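Local coordinates for protein putative mandelate racemase (Bordetella bronchiseptica, PDB 3OZY) that is of unknown function but belongs to the enolase superfamily, binds magnesium in a beta-alpha barrel and may act on an acid sugar related to the m-xylarate it binds, at residues 77-82 with 116-121; 225-230 with 273-278; 263-266 with 270-273; 315-320 with 359-364. All blocks are in the same frame, centred on the assembly; numbering follows the deposited sequence.

Contact 1 of 4, residues 77-82 with 116-121; sequences DPANIN and DLKGRA
Ala79 and Lys118 mark the closest backbone approach, CA to CA 6.4 Å, where a type I turn from Asp77 to Asn80, just ahead of helix 81-97, lies against the last turns of helix 102-122. The main polar link is a hydrogen bond from Lys118 NZ to Ala79 O, 2.9 Å long. The ammonium arrives in the carbonyl plane on a lone pair, with a C=O...N angle of 127°. Lys118 leaves the helix extended and then bends at both chi3 (-75°) and chi4 (-83°), which curls its tip onto the turn and lays its methylenes across Ile81, whose CD1 is 3.5 Å from Lys118 CE. The same carbonyl, Ala79 O, also takes a weak bond from Ile81 N in an inverse gamma turn centred on Asn80. This helix pair belongs to the N-terminal capping domain of the enolase superfamily, in which helices pack on a three-stranded antiparallel sheet. Leu117 and Pro78 reach that layer together: both touch Thr42 of strand 32-42, and Leu117 CD2 lies 4.1 Å from Pro78 CG, with Leu117 CD1 equally near Pro78 CB. The turn is braced from within by an Asx turn, Ala79 N donating to Asp77 OD1 at 2.9 Å from above the carboxylate plane. Away from the turn, Asp116 OD2 receives Arg120 NE in a salt bridge of 2.8 Å, OD2 lying nearly in the guanidinium plane.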
loop_
_atom_site.group_PDB
_atom_site.type_symbol
_atom_site.label_atom_id
_atom_site.label_comp_id
_atom_site.label_asym_id
_atom_site.label_seq_id
_atom_site.Cartn_x
_atom_site.Cartn_y
_atom_site.Cartn_z
ATOM N N ASP A 77 12.395 -5.677 23.980
ATOM C CA ASP A 77 11.987 -4.700 24.980
ATOM C C ASP A 77 10.951 -3.743 24.360
ATOM O O ASP A 77 11.263 -3.013 23.423
ATOM C CB ASP A 77 13.228 -3.927 25.431
ATOM C CG ASP A 77 12.939 -2.921 26.520
ATOM O OD1 ASP A 77 11.759 -2.667 26.824
ATOM O OD2 ASP A 77 13.917 -2.374 27.078
ATOM N N PRO A 78 9.710 -3.748 24.871
ATOM C CA PRO A 78 8.678 -2.892 24.270
ATOM C C PRO A 78 8.951 -1.404 24.470
ATOM O O PRO A 78 8.327 -0.580 23.798
ATOM C CB PRO A 78 7.413 -3.301 25.025
ATOM C CG PRO A 78 7.938 -3.721 26.388
ATOM C CD PRO A 78 9.212 -4.458 26.063
ATOM N N ALA A 79 9.862 -1.053 25.371
ATOM C CA ALA A 79 10.123 0.357 25.648
ATOM C C ALA A 79 10.730 1.097 24.462
ATOM O O ALA A 79 10.585 2.312 24.360
ATOM C CB ALA A 79 11.023 0.504 26.861
ATOM N N ASN A 80 11.428 0.370 23.596
ATOM C CA ASN A 80 12.084 0.951 22.421
ATOM C C ASN A 80 11.123 1.039 21.244
ATOM O O ASN A 80 11.323 0.389 20.215
ATOM C CB ASN A 80 13.291 0.103 22.019
ATOM C CG ASN A 80 14.306 -0.032 23.126
ATOM O OD1 ASN A 80 14.569 0.919 23.862
ATOM N ND2 ASN A 80 14.888 -1.225 23.248
ATOM N N ILE A 81 10.079 1.846 21.398
ATOM C CA ILE A 81 9.053 1.946 20.366
ATOM C C ILE A 81 9.653 2.456 19.066
ATOM O O ILE A 81 9.338 1.956 17.986
ATOM C CB ILE A 81 7.891 2.854 20.797
ATOM C CG1 ILE A 81 7.309 2.379 22.131
ATOM C CG2 ILE A 81 6.803 2.861 19.715
ATOM C CD1 ILE A 81 6.093 3.181 22.591
ATOM N N ASN A 82 10.541 3.438 19.166
ATOM C CA ASN A 82 11.170 3.979 17.964
ATOM C C ASN A 82 11.975 2.936 17.191
ATOM O O ASN A 82 11.825 2.795 15.966
ATOM C CB ASN A 82 12.027 5.190 18.324
ATOM C CG ASN A 82 11.184 6.369 18.751
ATOM O OD1 ASN A 82 10.287 6.791 18.022
ATOM N ND2 ASN A 82 11.457 6.907 19.930
ATOM N N ASP A 116 0.363 2.436 24.521
ATOM C CA ASP A 116 -0.535 2.142 25.630
ATOM C C ASP A 116 0.241 1.402 26.715
ATOM O O ASP A 116 0.152 1.733 27.896
ATOM C CB ASP A 116 -1.735 1.324 25.131
ATOM C CG ASP A 116 -2.731 1.009 26.229
ATOM O OD1 ASP A 116 -3.157 1.935 26.950
ATOM O OD2 ASP A 116 -3.102 -0.173 26.360
ATOM N N LEU A 117 1.027 0.417 26.298
ATOM C CA LEU A 117 1.841 -0.377 27.208
ATOM C C LEU A 117 2.813 0.525 27.964
ATOM O O LEU A 117 2.931 0.448 29.188
ATOM C CB LEU A 117 2.577 -1.458 26.416
ATOM C CG LEU A 117 3.197 -2.644 27.170
ATOM C CD1 LEU A 117 3.467 -3.779 26.197
ATOM C CD2 LEU A 117 4.478 -2.259 27.906
ATOM N N LYS A 118 3.490 1.407 27.229
ATOM C CA LYS A 118 4.430 2.338 27.844
ATOM C C LYS A 118 3.750 3.228 28.897
ATOM O O LYS A 118 4.256 3.384 30.019
ATOM C CB LYS A 118 5.116 3.191 26.765
ATOM C CG LYS A 118 6.110 4.212 27.306
ATOM C CD LYS A 118 6.833 4.933 26.155
ATOM C CE LYS A 118 7.900 4.058 25.491
ATOM N NZ LYS A 118 9.201 4.085 26.242
ATOM N N GLY A 119 2.608 3.814 28.544
ATOM C CA GLY A 119 1.865 4.621 29.495
ATOM C C GLY A 119 1.431 3.818 30.712
ATOM O O GLY A 119 1.499 4.310 31.835
ATOM N N ARG A 120 0.978 2.587 30.502
ATOM C CA ARG A 120 0.582 1.756 31.644
ATOM C C ARG A 120 1.783 1.438 32.540
ATOM O O ARG A 120 1.686 1.516 33.771
ATOM C CB ARG A 120 -0.146 0.493 31.185
ATOM C CG ARG A 120 -1.499 0.831 30.590
ATOM C CD ARG A 120 -2.287 -0.353 30.060
ATOM N NE ARG A 120 -3.314 0.143 29.144
ATOM C CZ ARG A 120 -4.484 0.650 29.524
ATOM N NH1 ARG A 120 -4.794 0.706 30.814
ATOM N NH2 ARG A 120 -5.349 1.100 28.614
ATOM N N ALA A 121 2.917 1.118 31.925
ATOM C CA ALA A 121 4.138 0.831 32.677
ATOM C C ALA A 121 4.577 2.035 33.503
ATOM O O ALA A 121 5.076 1.883 34.622
ATOM C CB ALA A 121 5.253 0.398 31.735
#

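Contact 2 of 4, residues 225-230 with 273-278; sequences WFEEPL and VLQADA. With MG (magnesium ion), chain C.
Gln275 reaches across to Glu227 with its amide turned 79° from the carboxylate, and its NE2 meets Glu227 OE1 almost straight above the carboxylate plane, in a bond of 3.1 Å that is nearly linear at the hydrogen (168°) and leaves within the amide plane. The same amide stands almost perpendicular to the Trp225 indole, NE2 lying 3.2 Å from Trp225 CZ2. Further along the indole, Val273 CG1 packs on Trp225 CZ3 at 3.9 Å, the two side chains crossing at about a right angle. From its own strand Trp225 adds a weak bond, NE1 to Glu227 OE1, while Lys171 forms a salt bridge with that oxygen. OE1 is thus gripped by several donors, which fixes the carboxylate's rotation and presents OE2 to the magnesium ion at 2.2 Å. With CG anti to the backbone N (chi1 169°) and the chain extended beyond it, Glu227 carries OE2 out to the metal. Asp201 and Glu254 also bind the ion, and three waters complete its shell; Glu228 OE1 accepts a hydrogen bond from one of these waters. Acidic ligands at or just beyond the C-terminal ends of successive parallel strands, here 197-201, 225-227 and 249-252, form the metal site typical of the enolase superfamily barrel.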
loop_
_atom_site.group_PDB
_atom_site.type_symbol
_atom_site.label_atom_id
_atom_site.label_comp_id
_atom_site.label_asym_id
_atom_site.label_seq_id
_atom_site.Cartn_x
_atom_site.Cartn_y
_atom_site.Cartn_z
ATOM N N TRP A 225 -13.696 22.816 5.505
ATOM C CA TRP A 225 -12.804 22.047 4.651
ATOM C C TRP A 225 -13.553 21.179 3.659
ATOM O O TRP A 225 -14.754 20.941 3.822
ATOM C CB TRP A 225 -11.764 21.249 5.455
ATOM C CG TRP A 225 -12.170 19.954 6.166
ATOM C CD1 TRP A 225 -12.987 18.940 5.713
ATOM C CD2 TRP A 225 -11.635 19.514 7.414
ATOM N NE1 TRP A 225 -13.018 17.913 6.649
ATOM C CE2 TRP A 225 -12.189 18.246 7.697
ATOM C CE3 TRP A 225 -10.747 20.085 8.333
ATOM C CZ2 TRP A 225 -11.881 17.542 8.869
ATOM C CZ3 TRP A 225 -10.441 19.390 9.491
ATOM C CH2 TRP A 225 -11.006 18.134 9.752
ATOM N N PHE A 226 -12.816 20.751 2.632
ATOM C CA PHE A 226 -13.264 19.876 1.545
ATOM C C PHE A 226 -12.334 18.665 1.634
ATOM O O PHE A 226 -11.155 18.743 1.256
ATOM C CB PHE A 226 -13.037 20.620 0.219
ATOM C CG PHE A 226 -13.708 20.016 -0.993
ATOM C CD1 PHE A 226 -14.543 18.920 -0.910
ATOM C CD2 PHE A 226 -13.514 20.616 -2.231
ATOM C CE1 PHE A 226 -15.175 18.430 -2.055
ATOM C CE2 PHE A 226 -14.127 20.140 -3.366
ATOM C CZ PHE A 226 -14.956 19.041 -3.288
ATOM N N GLU A 227 -12.851 17.556 2.158
ATOM C CA GLU A 227 -12.062 16.363 2.465
ATOM C C GLU A 227 -12.176 15.315 1.357
ATOM O O GLU A 227 -13.264 15.100 0.810
ATOM C CB GLU A 227 -12.534 15.796 3.804
ATOM C CG GLU A 227 -12.009 14.422 4.135
ATOM C CD GLU A 227 -12.329 14.019 5.553
ATOM O OE1 GLU A 227 -12.802 14.875 6.332
ATOM O OE2 GLU A 227 -12.101 12.842 5.900
ATOM N N GLU A 228 -11.050 14.669 1.040
ATOM C CA GLU A 228 -10.963 13.716 -0.073
ATOM C C GLU A 228 -11.795 14.165 -1.275
ATOM O O GLU A 228 -12.645 13.432 -1.782
ATOM C CB GLU A 228 -11.333 12.290 0.361
ATOM C CG GLU A 228 -10.290 11.645 1.275
ATOM C CD GLU A 228 -10.415 10.136 1.296
ATOM O OE1 GLU A 228 -11.557 9.630 1.184
ATOM O OE2 GLU A 228 -9.380 9.445 1.408
ATOM N N PRO A 229 -11.537 15.380 -1.766
ATOM C CA PRO A 229 -12.329 15.846 -2.911
ATOM C C PRO A 229 -12.084 14.995 -4.155
ATOM O O PRO A 229 -12.994 14.837 -4.978
ATOM C CB PRO A 229 -11.802 17.264 -3.137
ATOM C CG PRO A 229 -10.385 17.232 -2.590
ATOM C CD PRO A 229 -10.500 16.350 -1.369
ATOM N N LEU A 230 -10.871 14.447 -4.279
ATOM C CA LEU A 230 -10.441 13.688 -5.452
ATOM C C LEU A 230 -9.803 12.387 -5.012
ATOM O O LEU A 230 -9.511 12.189 -3.834
ATOM C CB LEU A 230 -9.380 14.475 -6.235
ATOM C CG LEU A 230 -9.753 15.901 -6.642
ATOM C CD1 LEU A 230 -8.522 16.646 -7.137
ATOM C CD2 LEU A 230 -10.836 15.898 -7.711
ATOM N N VAL A 273 -4.907 20.673 5.122
ATOM C CA VAL A 273 -5.144 19.913 6.344
ATOM C C VAL A 273 -4.726 18.468 6.113
ATOM O O VAL A 273 -5.308 17.767 5.277
ATOM C CB VAL A 273 -6.626 19.968 6.760
ATOM C CG1 VAL A 273 -6.896 19.019 7.922
ATOM C CG2 VAL A 273 -7.042 21.397 7.108
ATOM N N LEU A 274 -3.698 18.044 6.847
ATOM C CA LEU A 274 -3.231 16.664 6.805
ATOM C C LEU A 274 -4.083 15.858 7.770
ATOM O O LEU A 274 -4.217 16.236 8.930
ATOM C CB LEU A 274 -1.763 16.581 7.216
ATOM C CG LEU A 274 -0.702 17.160 6.279
ATOM C CD1 LEU A 274 -0.782 18.691 6.188
ATOM C CD2 LEU A 274 0.662 16.724 6.777
ATOM N N GLN A 275 -4.639 14.744 7.302
ATOM C CA GLN A 275 -5.571 13.983 8.134
ATOM C C GLN A 275 -5.052 12.605 8.529
ATOM O O GLN A 275 -5.822 11.704 8.858
ATOM C CB GLN A 275 -6.934 13.892 7.458
ATOM C CG GLN A 275 -7.559 15.253 7.190
ATOM C CD GLN A 275 -8.930 15.114 6.597
ATOM O OE1 GLN A 275 -9.088 14.608 5.484
ATOM N NE2 GLN A 275 -9.944 15.549 7.338
ATOM N N ALA A 276 -3.730 12.460 8.534
ATOM C CA ALA A 276 -3.100 11.216 8.979
ATOM C C ALA A 276 -3.684 10.749 10.314
ATOM O O ALA A 276 -3.693 11.496 11.291
ATOM C CB ALA A 276 -1.601 11.405 9.109
ATOM N N ASP A 277 -4.149 9.506 10.330
ATOM C CA ASP A 277 -4.781 8.877 11.484
ATOM C C ASP A 277 -3.709 8.041 12.183
ATOM O O ASP A 277 -3.043 7.220 11.547
ATOM C CB ASP A 277 -5.918 7.990 10.938
ATOM C CG ASP A 277 -6.734 7.272 12.009
ATOM O OD1 ASP A 277 -6.253 7.029 13.131
ATOM O OD2 ASP A 277 -7.889 6.889 11.686
ATOM N N ALA A 278 -3.526 8.234 13.484
ATOM C CA ALA A 278 -2.541 7.438 14.218
ATOM C C ALA A 278 -2.733 5.931 14.041
ATOM O O ALA A 278 -1.767 5.169 14.130
ATOM C CB ALA A 278 -2.561 7.794 15.694
HETATM MG MG MG C . -13.170 10.936 5.389
HETATM O O HOH W 1 -12.972 10.711 3.185
HETATM O O HOH W 2 -14.239 8.844 5.054
HETATM O O HOH W 3 -13.903 10.681 7.627
#

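Contact 3 of 4, residues 263-266 with 270-273; sequences NDYI and AIDV
Tyr265 and Ala270 bring the two backbones to 5.0 Å, CA to CA, as the chain leaves helix 258-267 and doubles back on its last turn. Ala270 N donates to Tyr265 O at 3.0 Å, a bond that spans five residues and fastens the departing loop to the helix end. Beside it the Ala270 methyl lies against the tyrosine, Ala270 CB being 3.8 Å from Tyr265 CD2. The carbonyl of Ala270 comes to the rim of the same ring: Ala270 O is 3.6 Å from Tyr265 CD2 and in the ring plane. This oxygen is buried with no hydrogen-bond partner in the model, so the ring's edge is its neighbour in place of a donor. The loop is a return connection of the beta-alpha barrel, taking the chain from an outer helix into strand 273-274 at the strand's beginning, the end remote from the metal ligands. Ile271 supplies the apolar contact of this return. Its CG1 is anti to the backbone N (chi1 -164°), which leaves CG2 between the N and the carbonyl carbon and facing the helix. There CG2 touches Tyr265 CB at 3.8 Å and Ile266 CG1 at 4.0 Å, bridging two neighbouring helix residues. The far end of Tyr265 is held by other parts of the barrel: its hydroxyl is hydrogen-bonded to Ile232 O, and its ring meets His238 of helix 235-242 edge-to-face. Asp264 packs on Ile235 of its own chain and on Ile235 of the second subunit.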
loop_
_atom_site.group_PDB
_atom_site.type_symbol
_atom_site.label_atom_id
_atom_site.label_comp_id
_atom_site.label_asym_id
_atom_site.label_seq_id
_atom_site.Cartn_x
_atom_site.Cartn_y
_atom_site.Cartn_z
ATOM N N ASN A 263 4.505 14.448 2.725
ATOM C CA ASN A 263 5.605 15.248 2.199
ATOM C C ASN A 263 5.402 15.508 0.711
ATOM O O ASN A 263 5.610 16.622 0.230
ATOM C CB ASN A 263 6.937 14.549 2.456
ATOM C CG ASN A 263 8.109 15.292 1.845
ATOM O OD1 ASN A 263 8.747 14.802 0.903
ATOM N ND2 ASN A 263 8.394 16.471 2.369
ATOM N N ASP A 264 4.957 14.492 -0.019
ATOM C CA ASP A 264 4.693 14.686 -1.441
ATOM C C ASP A 264 3.581 15.709 -1.675
ATOM O O ASP A 264 3.670 16.518 -2.588
ATOM C CB ASP A 264 4.356 13.366 -2.129
ATOM C CG ASP A 264 5.577 12.523 -2.402
ATOM O OD1 ASP A 264 6.696 13.075 -2.423
ATOM O OD2 ASP A 264 5.412 11.311 -2.602
ATOM N N TYR A 265 2.520 15.666 -0.868
ATOM C CA TYR A 265 1.479 16.679 -0.994
ATOM C C TYR A 265 2.008 18.068 -0.664
ATOM O O TYR A 265 1.734 19.024 -1.385
ATOM C CB TYR A 265 0.262 16.329 -0.123
ATOM C CG TYR A 265 -0.780 15.486 -0.819
ATOM C CD1 TYR A 265 -0.587 14.124 -1.022
ATOM C CD2 TYR A 265 -1.965 16.055 -1.257
ATOM C CE1 TYR A 265 -1.543 13.360 -1.664
ATOM C CE2 TYR A 265 -2.928 15.301 -1.897
ATOM C CZ TYR A 265 -2.717 13.954 -2.093
ATOM O OH TYR A 265 -3.694 13.218 -2.733
ATOM N N ILE A 266 2.766 18.180 0.418
ATOM C CA ILE A 266 3.294 19.481 0.826
ATOM C C ILE A 266 4.234 20.065 -0.231
ATOM O O ILE A 266 4.149 21.251 -0.561
ATOM C CB ILE A 266 3.987 19.401 2.195
ATOM C CG1 ILE A 266 2.963 19.084 3.292
ATOM C CG2 ILE A 266 4.746 20.702 2.508
ATOM C CD1 ILE A 266 3.593 18.776 4.615
ATOM N N ALA A 270 -0.210 21.067 -2.282
ATOM C CA ALA A 270 -1.455 20.389 -2.600
ATOM C C ALA A 270 -2.340 20.102 -1.382
ATOM O O ALA A 270 -3.333 19.390 -1.506
ATOM C CB ALA A 270 -1.156 19.090 -3.353
ATOM N N ILE A 271 -2.009 20.641 -0.212
ATOM C CA ILE A 271 -2.785 20.276 0.980
ATOM C C ILE A 271 -2.811 21.380 2.031
ATOM O O ILE A 271 -1.791 22.031 2.280
ATOM C CB ILE A 271 -2.248 18.946 1.585
ATOM C CG1 ILE A 271 -3.235 18.317 2.575
ATOM C CG2 ILE A 271 -0.842 19.133 2.191
ATOM C CD1 ILE A 271 -2.828 16.881 2.947
ATOM N N ASP A 272 -3.974 21.587 2.649
ATOM C CA ASP A 272 -4.121 22.520 3.768
ATOM C C ASP A 272 -4.193 21.797 5.107
ATOM O O ASP A 272 -3.648 22.265 6.109
ATOM C CB ASP A 272 -5.379 23.377 3.603
ATOM C CG ASP A 272 -5.292 24.320 2.430
ATOM O OD1 ASP A 272 -4.344 25.137 2.376
ATOM O OD2 ASP A 272 -6.179 24.227 1.562
ATOM N N VAL A 273 -4.907 20.673 5.122
ATOM C CA VAL A 273 -5.144 19.913 6.344
ATOM C C VAL A 273 -4.726 18.468 6.113
ATOM O O VAL A 273 -5.308 17.767 5.277
ATOM C CB VAL A 273 -6.626 19.968 6.760
ATOM C CG1 VAL A 273 -6.896 19.019 7.922
ATOM C CG2 VAL A 273 -7.042 21.397 7.108
#

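Contact 4 of 4, residues 315-320 with 359-364; sequences NLHLVA and PGLGFE
His317 and Leu361 carry the contact through a side-chain to backbone hydrogen bond. With CG anti to the carbonyl carbon, chi1 -78° carries the imidazole off helix 309-321 toward the loop, and the ring's turn about CB-CG sets NE2 at the carbonyl. NE2 donates to Leu361 O at 2.8 Å, nearly straight at the hydrogen (167°), and the oxygen lies at the ring edge close to its plane. At the acceptor the geometry is less regular: the donor stands well above the carbonyl plane and not on a lone pair. Next to this bond, Gly360 O comes within 3.5 Å of His317 CE1, so two carbonyls of one loop gather around the imidazole. That loop is a type II' turn from Pro359 to Gly362, with Gly360 at its first corner in a conformation (phi 65°) that suits glycine. The turn belongs to the chain that follows the barrel strands, and the histidine joins it to the barrel's helix 309-321. The other ring nitrogen, ND1, is hydrogen-bonded to Tyr127 N; with both nitrogens engaged the ring cannot easily flip, and the pattern is consistent with a neutral imidazole protonated at NE2. The Leu361 side chain only grazes the ring, its CD2 being 4.4 Å from His317 CD2, and also packs against Ala314 and Ile310, about one and two turns earlier in the helix.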
loop_
_atom_site.group_PDB
_atom_site.type_symbol
_atom_site.label_atom_id
_atom_site.label_comp_id
_atom_site.label_asym_id
_atom_site.label_seq_id
_atom_site.Cartn_x
_atom_site.Cartn_y
_atom_site.Cartn_z
ATOM N N ASN A 315 -5.834 9.011 18.764
ATOM C CA ASN A 315 -5.697 10.331 18.152
ATOM C C ASN A 315 -5.947 11.473 19.133
ATOM O O ASN A 315 -5.281 12.502 19.069
ATOM C CB ASN A 315 -6.605 10.466 16.929
ATOM C CG ASN A 315 -6.086 9.693 15.744
ATOM O OD1 ASN A 315 -5.073 10.062 15.152
ATOM N ND2 ASN A 315 -6.768 8.603 15.395
ATOM N N LEU A 316 -6.901 11.300 20.043
ATOM C CA LEU A 316 -7.245 12.380 20.959
ATOM C C LEU A 316 -6.088 12.751 21.892
ATOM O O LEU A 316 -5.903 13.927 22.207
ATOM C CB LEU A 316 -8.496 12.016 21.754
ATOM C CG LEU A 316 -9.060 13.133 22.622
ATOM C CD1 LEU A 316 -9.251 14.418 21.812
ATOM C CD2 LEU A 316 -10.372 12.668 23.239
ATOM N N HIS A 317 -5.325 11.762 22.349
ATOM C CA HIS A 317 -4.142 12.073 23.151
ATOM C C HIS A 317 -3.208 13.002 22.387
ATOM O O HIS A 317 -2.688 13.980 22.935
ATOM C CB HIS A 317 -3.397 10.795 23.554
ATOM C CG HIS A 317 -4.035 10.068 24.693
ATOM N ND1 HIS A 317 -3.774 10.384 26.009
ATOM C CD2 HIS A 317 -4.942 9.062 24.716
ATOM C CE1 HIS A 317 -4.487 9.592 26.796
ATOM N NE2 HIS A 317 -5.206 8.785 26.036
ATOM N N LEU A 318 -2.996 12.696 21.110
ATOM C CA LEU A 318 -2.092 13.506 20.301
ATOM C C LEU A 318 -2.675 14.882 20.021
ATOM O O LEU A 318 -1.977 15.890 20.108
ATOM C CB LEU A 318 -1.766 12.812 18.983
ATOM C CG LEU A 318 -0.665 11.763 19.068
ATOM C CD1 LEU A 318 -1.009 10.634 20.041
ATOM C CD2 LEU A 318 -0.372 11.204 17.682
ATOM N N VAL A 319 -3.958 14.924 19.673
ATOM C CA VAL A 319 -4.609 16.193 19.378
ATOM C C VAL A 319 -4.605 17.112 20.597
ATOM O O VAL A 319 -4.335 18.311 20.481
ATOM C CB VAL A 319 -6.033 15.964 18.842
ATOM C CG1 VAL A 319 -6.838 17.260 18.805
ATOM C CG2 VAL A 319 -5.949 15.314 17.461
ATOM N N ALA A 320 -4.883 16.550 21.770
ATOM C CA ALA A 320 -4.883 17.353 22.992
ATOM C C ALA A 320 -3.516 18.004 23.246
ATOM O O ALA A 320 -3.435 19.112 23.787
ATOM C CB ALA A 320 -5.297 16.497 24.176
ATOM N N PRO A 359 -4.004 5.700 32.816
ATOM C CA PRO A 359 -2.696 5.391 32.228
ATOM C C PRO A 359 -2.810 4.880 30.795
ATOM O O PRO A 359 -3.796 4.236 30.442
ATOM C CB PRO A 359 -2.151 4.276 33.128
ATOM C CG PRO A 359 -2.995 4.303 34.359
ATOM C CD PRO A 359 -4.332 4.820 33.949
ATOM N N GLY A 360 -1.793 5.149 29.982
ATOM C CA GLY A 360 -1.790 4.701 28.599
ATOM C C GLY A 360 -2.897 5.386 27.814
ATOM O O GLY A 360 -3.072 6.612 27.892
ATOM N N LEU A 361 -3.670 4.602 27.068
ATOM C CA LEU A 361 -4.833 5.151 26.374
ATOM C C LEU A 361 -5.857 5.694 27.370
ATOM O O LEU A 361 -6.663 6.550 27.031
ATOM C CB LEU A 361 -5.469 4.114 25.449
ATOM C CG LEU A 361 -4.667 3.783 24.186
ATOM C CD1 LEU A 361 -5.156 2.480 23.585
ATOM C CD2 LEU A 361 -4.783 4.928 23.174
ATOM N N GLY A 362 -5.828 5.170 28.592
ATOM C CA GLY A 362 -6.523 5.811 29.697
ATOM C C GLY A 362 -7.917 5.327 30.045
ATOM O O GLY A 362 -8.648 6.025 30.741
ATOM N N PHE A 363 -8.287 4.149 29.560
ATOM C CA PHE A 363 -9.576 3.550 29.905
ATOM C C PHE A 363 -9.438 2.042 30.031
ATOM O O PHE A 363 -8.396 1.480 29.714
ATOM C CB PHE A 363 -10.628 3.877 28.845
ATOM C CG PHE A 363 -10.170 3.609 27.444
ATOM C CD1 PHE A 363 -9.918 2.315 27.013
ATOM C CD2 PHE A 363 -9.968 4.654 26.561
ATOM C CE1 PHE A 363 -9.487 2.068 25.729
ATOM C CE2 PHE A 363 -9.536 4.411 25.274
ATOM C CZ PHE A 363 -9.293 3.118 24.857
ATOM N N GLU A 364 -10.514 1.396 30.473
ATOM C CA GLU A 364 -10.550 -0.053 30.604
ATOM C C GLU A 364 -11.350 -0.702 29.477
ATOM O O GLU A 364 -12.413 -0.211 29.096
ATOM C CB GLU A 364 -11.160 -0.444 31.953
ATOM C CG GLU A 364 -10.390 0.063 33.163
ATOM C CD GLU A 364 -9.051 -0.634 33.341
ATOM O OE1 GLU A 364 -8.692 -1.476 32.491
ATOM O OE2 GLU A 364 -8.357 -0.340 34.337
#

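Overall arrangement
Contact 2 carries Glu227, one of the three acidic ligands of the magnesium site, and contact 3 adjoins it: they share Val273, their centres are 10 Å apart, and Leu274 CD2 touches Ile266 CD1 at 4.2 Å. Contact 4, centred 22 Å from contact 2, is tied to it through Asn315, whose ND2 reaches Asp277 OD1 at 2.8 Å and whose OD1 reaches Ala278 N at 2.9 Å. Contact 1 lies in the capping domain, about 10 Å from contact 2 at the nearest atoms, but joins contact 4 directly: Asp116 OD1 meets Leu361 N at 2.7 Å and Arg120 NH2 meets Phe363 O at 3.3 Å. Residues 359-364 thus connect the capping domain to the barrel.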